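Local coordinates for PUM-HD domain-containing protein (Caenorhabditis elegans, PDB 7CGF), which probably binds the 3' untranslated regions of target mRNAs through its Pumilio homology domain, the part captured here with a bound RNA, at residues E62-F67 against E96-R101; F90-E95 against L123-E128. The protein carries 2 engineered substitutions. All blocks are in the same frame, centred on the assembly; numbering follows the deposited sequence.

Both contacts join neighbouring predicted Pumilio repeats of one PUM-HD arch, and repeat 69-104 supplies a segment to each: E96-R101 reaches back to repeat 32-68 in contact 1, F90-E95 forward to repeat 105-140 in contact 2. Their centres are about 12 Å apart, and the N-H of W99 probably bonds to E92 O between them. Both are partly buried, contact 1 centred about 32 Å and contact 2 about 20 Å from the centre of the chain, and each sets a buried aromatic ring beside a more exposed salt bridge. In contact 1 the ring stacks on a histidine; in contact 2 it covers an alanine methyl on the helix that also reads an adenine.

Contact 1. Residues E62-F67 against E96-R101; sequences EKDSIF and ERHWAR
F67 lays its ring flat against the imidazole of H98, centroids 3.9 Å apart and planes 20° from parallel, in a buried stack that joins predicted Pumilio repeats 32-68 and 69-104. With CG anti to the backbone N (chi1 -177°), F67 sends its ring out to E96-R101, and the two side chains run past each other in opposite directions. H98 CD2 comes within 3.5 Å of F67 CD2, toward the rim of the phenyl face, while H98 CB makes a CH-pi contact over the same face. The other imidazole face is covered by CG of R97, leaving H98 sandwiched; F90 meets both rings at steep angles.

The more exposed side is polar. R97 grips D64 side-on, sending NE (3.0 Å) and NH2 (2.7 Å) to the single oxygen OD1, which lies close to the guanidinium plane. The carboxylate is turned 53° from that plane. R101 comes to the F67 rim, with F67 CE2 3.5 Å from R101 CZ over the centre of the guanidinium, and its NH1 forms a salt bridge with D68.

D64 OD1 also lies at the imidazole edge, 2.9 Å from H98 CE1. Two carboxylates thus border H98, but the R97 guanidinium opposes them, leaving the net effect on its ionisation open; OD1 is held by two N-H groups, and ND1 is fixed by E95 OE1.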
loop_
_atom_site.group_PDB
_atom_site.type_symbol
_atom_site.label_atom_id
_atom_site.label_comp_id
_atom_site.label_asym_id
_atom_site.label_seq_id
_atom_site.Cartn_x
_atom_site.Cartn_y
_atom_site.Cartn_z
ATOM N N GLU A 62 -9.533 35.174 12.081
ATOM C CA GLU A 62 -8.881 34.519 13.211
ATOM C C GLU A 62 -7.942 33.431 12.720
ATOM O O GLU A 62 -6.795 33.331 13.171
ATOM C CB GLU A 62 -9.914 33.925 14.167
ATOM C CG GLU A 62 -10.566 34.928 15.118
ATOM C CD GLU A 62 -9.594 35.476 16.148
ATOM O OE1 GLU A 62 -8.930 34.661 16.827
ATOM O OE2 GLU A 62 -9.505 36.721 16.283
ATOM N N LYS A 63 -8.417 32.606 11.786
ATOM C CA LYS A 63 -7.574 31.528 11.270
ATOM C C LYS A 63 -6.372 32.084 10.516
ATOM O O LYS A 63 -5.249 31.578 10.663
ATOM C CB LYS A 63 -8.413 30.595 10.393
ATOM C CG LYS A 63 -9.495 29.874 11.209
ATOM C CD LYS A 63 -10.255 28.804 10.420
ATOM C CE LYS A 63 -11.449 29.381 9.692
ATOM N NZ LYS A 63 -12.374 28.312 9.219
ATOM N N ASP A 64 -6.575 33.140 9.718
ATOM C CA ASP A 64 -5.463 33.750 9.000
ATOM C C ASP A 64 -4.420 34.325 9.954
ATOM O O ASP A 64 -3.254 34.461 9.572
ATOM C CB ASP A 64 -5.940 34.874 8.077
ATOM C CG ASP A 64 -6.906 34.407 7.000
ATOM O OD1 ASP A 64 -7.016 33.193 6.750
ATOM O OD2 ASP A 64 -7.567 35.284 6.400
ATOM N N SER A 65 -4.825 34.675 11.183
ATOM C CA SER A 65 -3.969 35.464 12.073
ATOM C C SER A 65 -2.733 34.700 12.525
ATOM O O SER A 65 -1.724 35.322 12.881
ATOM C CB SER A 65 -4.751 35.936 13.306
ATOM O OG SER A 65 -4.952 34.897 14.273
ATOM N N ILE A 66 -2.793 33.366 12.576
ATOM C CA ILE A 66 -1.600 32.599 12.920
ATOM C C ILE A 66 -0.856 32.109 11.693
ATOM O O ILE A 66 0.217 31.514 11.837
ATOM C CB ILE A 66 -1.903 31.394 13.837
ATOM C CG1 ILE A 66 -2.874 30.422 13.157
ATOM C CG2 ILE A 66 -2.384 31.840 15.219
ATOM C CD1 ILE A 66 -2.894 29.065 13.824
ATOM N N PHE A 67 -1.361 32.373 10.488
ATOM C CA PHE A 67 -0.751 31.750 9.316
ATOM C C PHE A 67 0.633 32.316 9.030
ATOM O O PHE A 67 1.532 31.569 8.640
ATOM C CB PHE A 67 -1.653 31.883 8.092
ATOM C CG PHE A 67 -1.107 31.186 6.876
ATOM C CD1 PHE A 67 -1.079 29.792 6.807
ATOM C CD2 PHE A 67 -0.618 31.913 5.801
ATOM C CE1 PHE A 67 -0.570 29.147 5.698
ATOM C CE2 PHE A 67 -0.110 31.267 4.685
ATOM C CZ PHE A 67 -0.087 29.882 4.635
ATOM N N GLU A 96 -7.839 26.442 1.206
ATOM C CA GLU A 96 -7.332 26.643 -0.154
ATOM C C GLU A 96 -6.526 27.915 -0.350
ATOM O O GLU A 96 -5.503 27.905 -1.040
ATOM C CB GLU A 96 -8.475 26.684 -1.181
ATOM C CG GLU A 96 -9.024 25.362 -1.630
ATOM C CD GLU A 96 -9.976 24.748 -0.621
ATOM O OE1 GLU A 96 -10.548 23.667 -0.916
ATOM O OE2 GLU A 96 -10.162 25.352 0.460
ATOM N N ARG A 97 -7.007 29.028 0.219
ATOM C CA ARG A 97 -6.367 30.318 0.002
ATOM C C ARG A 97 -4.922 30.332 0.477
ATOM O O ARG A 97 -4.157 31.212 0.074
ATOM C CB ARG A 97 -7.162 31.413 0.717
ATOM C CG ARG A 97 -7.197 31.249 2.229
ATOM C CD ARG A 97 -8.289 32.122 2.855
ATOM N NE ARG A 97 -8.274 32.059 4.314
ATOM C CZ ARG A 97 -8.821 31.082 5.027
ATOM N NH1 ARG A 97 -9.435 30.072 4.420
ATOM N NH2 ARG A 97 -8.759 31.111 6.352
ATOM N N HIS A 98 -4.540 29.375 1.324
ATOM C CA HIS A 98 -3.211 29.314 1.911
ATOM C C HIS A 98 -2.319 28.244 1.298
ATOM O O HIS A 98 -1.125 28.212 1.616
ATOM C CB HIS A 98 -3.330 29.052 3.410
ATOM C CG HIS A 98 -3.887 30.210 4.168
ATOM N ND1 HIS A 98 -4.842 30.068 5.151
ATOM C CD2 HIS A 98 -3.613 31.532 4.091
ATOM C CE1 HIS A 98 -5.133 31.255 5.647
ATOM N NE2 HIS A 98 -4.406 32.160 5.018
ATOM N N TRP A 99 -2.857 27.397 0.420
ATOM C CA TRP A 99 -2.108 26.234 -0.059
ATOM C C TRP A 99 -0.824 26.644 -0.770
ATOM O O TRP A 99 0.246 26.075 -0.520
ATOM C CB TRP A 99 -2.970 25.408 -1.003
ATOM C CG TRP A 99 -4.076 24.646 -0.375
ATOM C CD1 TRP A 99 -4.340 24.486 0.959
ATOM C CD2 TRP A 99 -5.083 23.927 -1.074
ATOM N NE1 TRP A 99 -5.456 23.700 1.125
ATOM C CE2 TRP A 99 -5.928 23.338 -0.107
ATOM C CE3 TRP A 99 -5.358 23.725 -2.431
ATOM C CZ2 TRP A 99 -7.031 22.561 -0.454
ATOM C CZ3 TRP A 99 -6.444 22.953 -2.775
ATOM C CH2 TRP A 99 -7.268 22.371 -1.788
ATOM N N ALA A 100 -0.912 27.614 -1.689
ATOM C CA ALA A 100 0.265 27.965 -2.477
ATOM C C ALA A 100 1.359 28.573 -1.605
ATOM O O ALA A 100 2.536 28.226 -1.753
ATOM C CB ALA A 100 -0.120 28.911 -3.613
ATOM N N ARG A 101 0.993 29.468 -0.680
ATOM C CA ARG A 101 1.987 30.058 0.206
ATOM C C ARG A 101 2.622 29.006 1.102
ATOM O O ARG A 101 3.821 29.076 1.396
ATOM C CB ARG A 101 1.366 31.163 1.063
ATOM C CG ARG A 101 1.079 32.450 0.311
ATOM C CD ARG A 101 0.402 33.461 1.241
ATOM N NE ARG A 101 1.240 33.781 2.396
ATOM C CZ ARG A 101 0.815 34.453 3.464
ATOM N NH1 ARG A 101 1.646 34.696 4.475
ATOM N NH2 ARG A 101 -0.446 34.867 3.524
#

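Contact 2. Residues F90-E95 against L123-E128; sequences FFEYGE and LQKALE. With nucleotides of chain B.
Consecutive Pumilio repeats meet here, the F90-E95 loop of predicted repeat 69-104, between helices 83-89 and 99-106, packing against helix 119-129 of predicted repeat 105-140, one of the helices that line the RNA-binding surface of a PUF arch. F91 and A126 form the buried part. The methyl of A126 sits over the centre of the phenyl face, 3.6 Å from the ring centroid and only 4° off its normal, a CH-pi contact shared almost evenly by all six carbons. Beside it, F91 CB touches K125 CG at 3.9 Å. L102 and V103 of helix 99-106 also pack on F91.

K125 starts with CG anti to the backbone N (chi1 176°) and then bends at each later torsion, folding its chain back to E92. The two side chains cross at about a right angle. NZ reaches E92 OE2 at 2.8 Å from the syn side, out of the carboxylate plane, closing a salt bridge, and Q88 OE1 takes a second bond from the same NZ.

Beyond E92 the chain makes a type II turn, E92 to E95, with G94 at its third position, where phi is positive. The end of Y93 comes near E128, its OH linked by a weak bond to a water that donates to E128 OE2; the other oxygen, E128 OE1, pairs with K161.

One residue before K125, Q124 reads the Hoogsteen edge of the bound adenosine nucleotide of chain B: OE1 accepts from the adenine N6 at 2.8 Å, and NE2 donates to its N7 at 3.0 Å in a nearly straight bond (170°).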
loop_
_atom_site.group_PDB
_atom_site.type_symbol
_atom_site.label_atom_id
_atom_site.label_comp_id
_atom_site.label_asym_id
_atom_site.label_seq_id
_atom_site.Cartn_x
_atom_site.Cartn_y
_atom_site.Cartn_z
ATOM N N PHE A 90 -3.560 23.685 7.615
ATOM C CA PHE A 90 -3.616 24.654 6.530
ATOM C C PHE A 90 -3.487 24.024 5.146
ATOM O O PHE A 90 -3.432 24.758 4.149
ATOM C CB PHE A 90 -2.562 25.733 6.746
ATOM C CG PHE A 90 -2.934 26.682 7.843
ATOM C CD1 PHE A 90 -3.907 27.646 7.625
ATOM C CD2 PHE A 90 -2.374 26.567 9.093
ATOM C CE1 PHE A 90 -4.278 28.518 8.646
ATOM C CE2 PHE A 90 -2.741 27.423 10.118
ATOM C CZ PHE A 90 -3.691 28.408 9.892
ATOM N N PHE A 91 -3.455 22.691 5.053
ATOM C CA PHE A 91 -3.617 22.010 3.779
ATOM C C PHE A 91 -5.000 21.393 3.631
ATOM O O PHE A 91 -5.266 20.716 2.632
ATOM C CB PHE A 91 -2.543 20.920 3.602
ATOM C CG PHE A 91 -1.215 21.443 3.142
ATOM C CD1 PHE A 91 -1.118 22.197 1.986
ATOM C CD2 PHE A 91 -0.054 21.154 3.848
ATOM C CE1 PHE A 91 0.104 22.670 1.546
ATOM C CE2 PHE A 91 1.180 21.614 3.410
ATOM C CZ PHE A 91 1.253 22.389 2.255
ATOM N N GLU A 92 -5.888 21.613 4.592
ATOM C CA GLU A 92 -7.218 21.030 4.532
ATOM C C GLU A 92 -8.086 21.771 3.517
ATOM O O GLU A 92 -7.824 22.922 3.154
ATOM C CB GLU A 92 -7.907 21.072 5.898
ATOM C CG GLU A 92 -7.216 20.302 7.026
ATOM C CD GLU A 92 -7.247 18.784 6.850
ATOM O OE1 GLU A 92 -8.109 18.260 6.101
ATOM O OE2 GLU A 92 -6.398 18.113 7.483
ATOM N N TYR A 93 -9.138 21.095 3.054
ATOM C CA TYR A 93 -10.184 21.817 2.339
ATOM C C TYR A 93 -10.739 22.901 3.254
ATOM O O TYR A 93 -10.935 22.686 4.454
ATOM C CB TYR A 93 -11.320 20.876 1.912
ATOM C CG TYR A 93 -10.937 19.706 1.028
ATOM C CD1 TYR A 93 -10.064 19.861 -0.043
ATOM C CD2 TYR A 93 -11.466 18.438 1.266
ATOM C CE1 TYR A 93 -9.720 18.779 -0.855
ATOM C CE2 TYR A 93 -11.135 17.351 0.457
ATOM C CZ TYR A 93 -10.264 17.527 -0.594
ATOM O OH TYR A 93 -9.943 16.444 -1.380
ATOM N N GLY A 94 -11.007 24.069 2.693
ATOM C CA GLY A 94 -11.395 25.206 3.483
ATOM C C GLY A 94 -10.257 26.158 3.754
ATOM O O GLY A 94 -10.502 27.314 4.119
ATOM N N GLU A 95 -9.018 25.696 3.572
ATOM C CA GLU A 95 -7.836 26.540 3.659
ATOM C C GLU A 95 -7.130 26.695 2.315
ATOM O O GLU A 95 -5.958 27.092 2.280
ATOM C CB GLU A 95 -6.876 25.995 4.726
ATOM C CG GLU A 95 -7.406 26.110 6.153
ATOM C CD GLU A 95 -7.472 27.556 6.641
ATOM O OE1 GLU A 95 -6.807 28.421 6.045
ATOM O OE2 GLU A 95 -8.183 27.823 7.621
ATOM N N LEU A 123 3.563 16.166 4.043
ATOM C CA LEU A 123 3.600 16.023 2.588
ATOM C C LEU A 123 2.456 15.159 2.080
ATOM O O LEU A 123 1.880 15.441 1.015
ATOM C CB LEU A 123 4.934 15.431 2.134
ATOM C CG LEU A 123 6.203 16.219 2.416
ATOM C CD1 LEU A 123 7.378 15.525 1.712
ATOM C CD2 LEU A 123 6.044 17.686 1.976
ATOM N N GLN A 124 2.123 14.084 2.803
ATOM C CA GLN A 124 1.018 13.236 2.366
ATOM C C GLN A 124 -0.301 13.982 2.441
ATOM O O GLN A 124 -1.143 13.848 1.548
ATOM C CB GLN A 124 0.952 11.962 3.204
ATOM C CG GLN A 124 2.075 11.006 2.888
ATOM C CD GLN A 124 2.119 9.868 3.883
ATOM O OE1 GLN A 124 1.296 8.948 3.833
ATOM N NE2 GLN A 124 3.063 9.941 4.818
ATOM N N LYS A 125 -0.502 14.764 3.508
ATOM C CA LYS A 125 -1.711 15.576 3.607
ATOM C C LYS A 125 -1.807 16.547 2.435
ATOM O O LYS A 125 -2.869 16.683 1.820
ATOM C CB LYS A 125 -1.727 16.328 4.946
ATOM C CG LYS A 125 -2.899 17.312 5.146
ATOM C CD LYS A 125 -4.248 16.637 4.985
ATOM C CE LYS A 125 -4.430 15.476 5.946
ATOM N NZ LYS A 125 -4.607 15.970 7.329
ATOM N N ALA A 126 -0.701 17.223 2.110
ATOM C CA ALA A 126 -0.699 18.155 0.982
ATOM C C ALA A 126 -1.079 17.447 -0.317
ATOM O O ALA A 126 -1.972 17.895 -1.050
ATOM C CB ALA A 126 0.672 18.827 0.873
ATOM N N LEU A 127 -0.448 16.302 -0.607
ATOM C CA LEU A 127 -0.783 15.611 -1.851
ATOM C C LEU A 127 -2.228 15.128 -1.860
ATOM O O LEU A 127 -2.854 15.039 -2.928
ATOM C CB LEU A 127 0.168 14.432 -2.072
ATOM C CG LEU A 127 1.610 14.808 -2.358
ATOM C CD1 LEU A 127 2.482 13.551 -2.356
ATOM C CD2 LEU A 127 1.740 15.560 -3.698
ATOM N N GLU A 128 -2.764 14.778 -0.693
ATOM C CA GLU A 128 -4.142 14.319 -0.597
ATOM C C GLU A 128 -5.139 15.410 -0.952
ATOM O O GLU A 128 -6.226 15.110 -1.463
ATOM C CB GLU A 128 -4.404 13.824 0.824
ATOM C CG GLU A 128 -5.845 13.519 1.169
ATOM C CD GLU A 128 -6.375 12.284 0.481
ATOM O OE1 GLU A 128 -5.553 11.457 0.007
ATOM O OE2 GLU A 128 -7.620 12.143 0.430
ATOM P P A B 6 5.663 0.147 9.309
ATOM O OP1 A B 6 7.068 0.266 9.759
ATOM O OP2 A B 6 4.614 -0.483 10.142
ATOM O "O5'" A B 6 5.146 1.618 8.971
ATOM C "C5'" A B 6 4.466 2.382 9.958
ATOM C "C4'" A B 6 5.187 3.672 10.269
ATOM O "O4'" A B 6 5.412 4.419 9.053
ATOM C "C3'" A B 6 4.419 4.620 11.171
ATOM O "O3'" A B 6 4.646 4.306 12.528
ATOM C "C2'" A B 6 4.938 6.004 10.778
ATOM O "O2'" A B 6 6.129 6.311 11.495
ATOM C "C1'" A B 6 5.287 5.807 9.298
ATOM N N9 A B 6 4.271 6.346 8.363
ATOM C C8 A B 6 4.495 7.332 7.424
ATOM N N7 A B 6 3.422 7.629 6.703
ATOM C C5 A B 6 2.438 6.782 7.213
ATOM C C6 A B 6 1.075 6.598 6.890
ATOM N N6 A B 6 0.449 7.277 5.922
ATOM N N1 A B 6 0.366 5.686 7.584
ATOM C C2 A B 6 0.978 4.990 8.553
ATOM N N3 A B 6 2.245 5.070 8.950
ATOM C C4 A B 6 2.943 5.982 8.232
HETATM O O HOH W 1 -9.626 14.257 1.174
#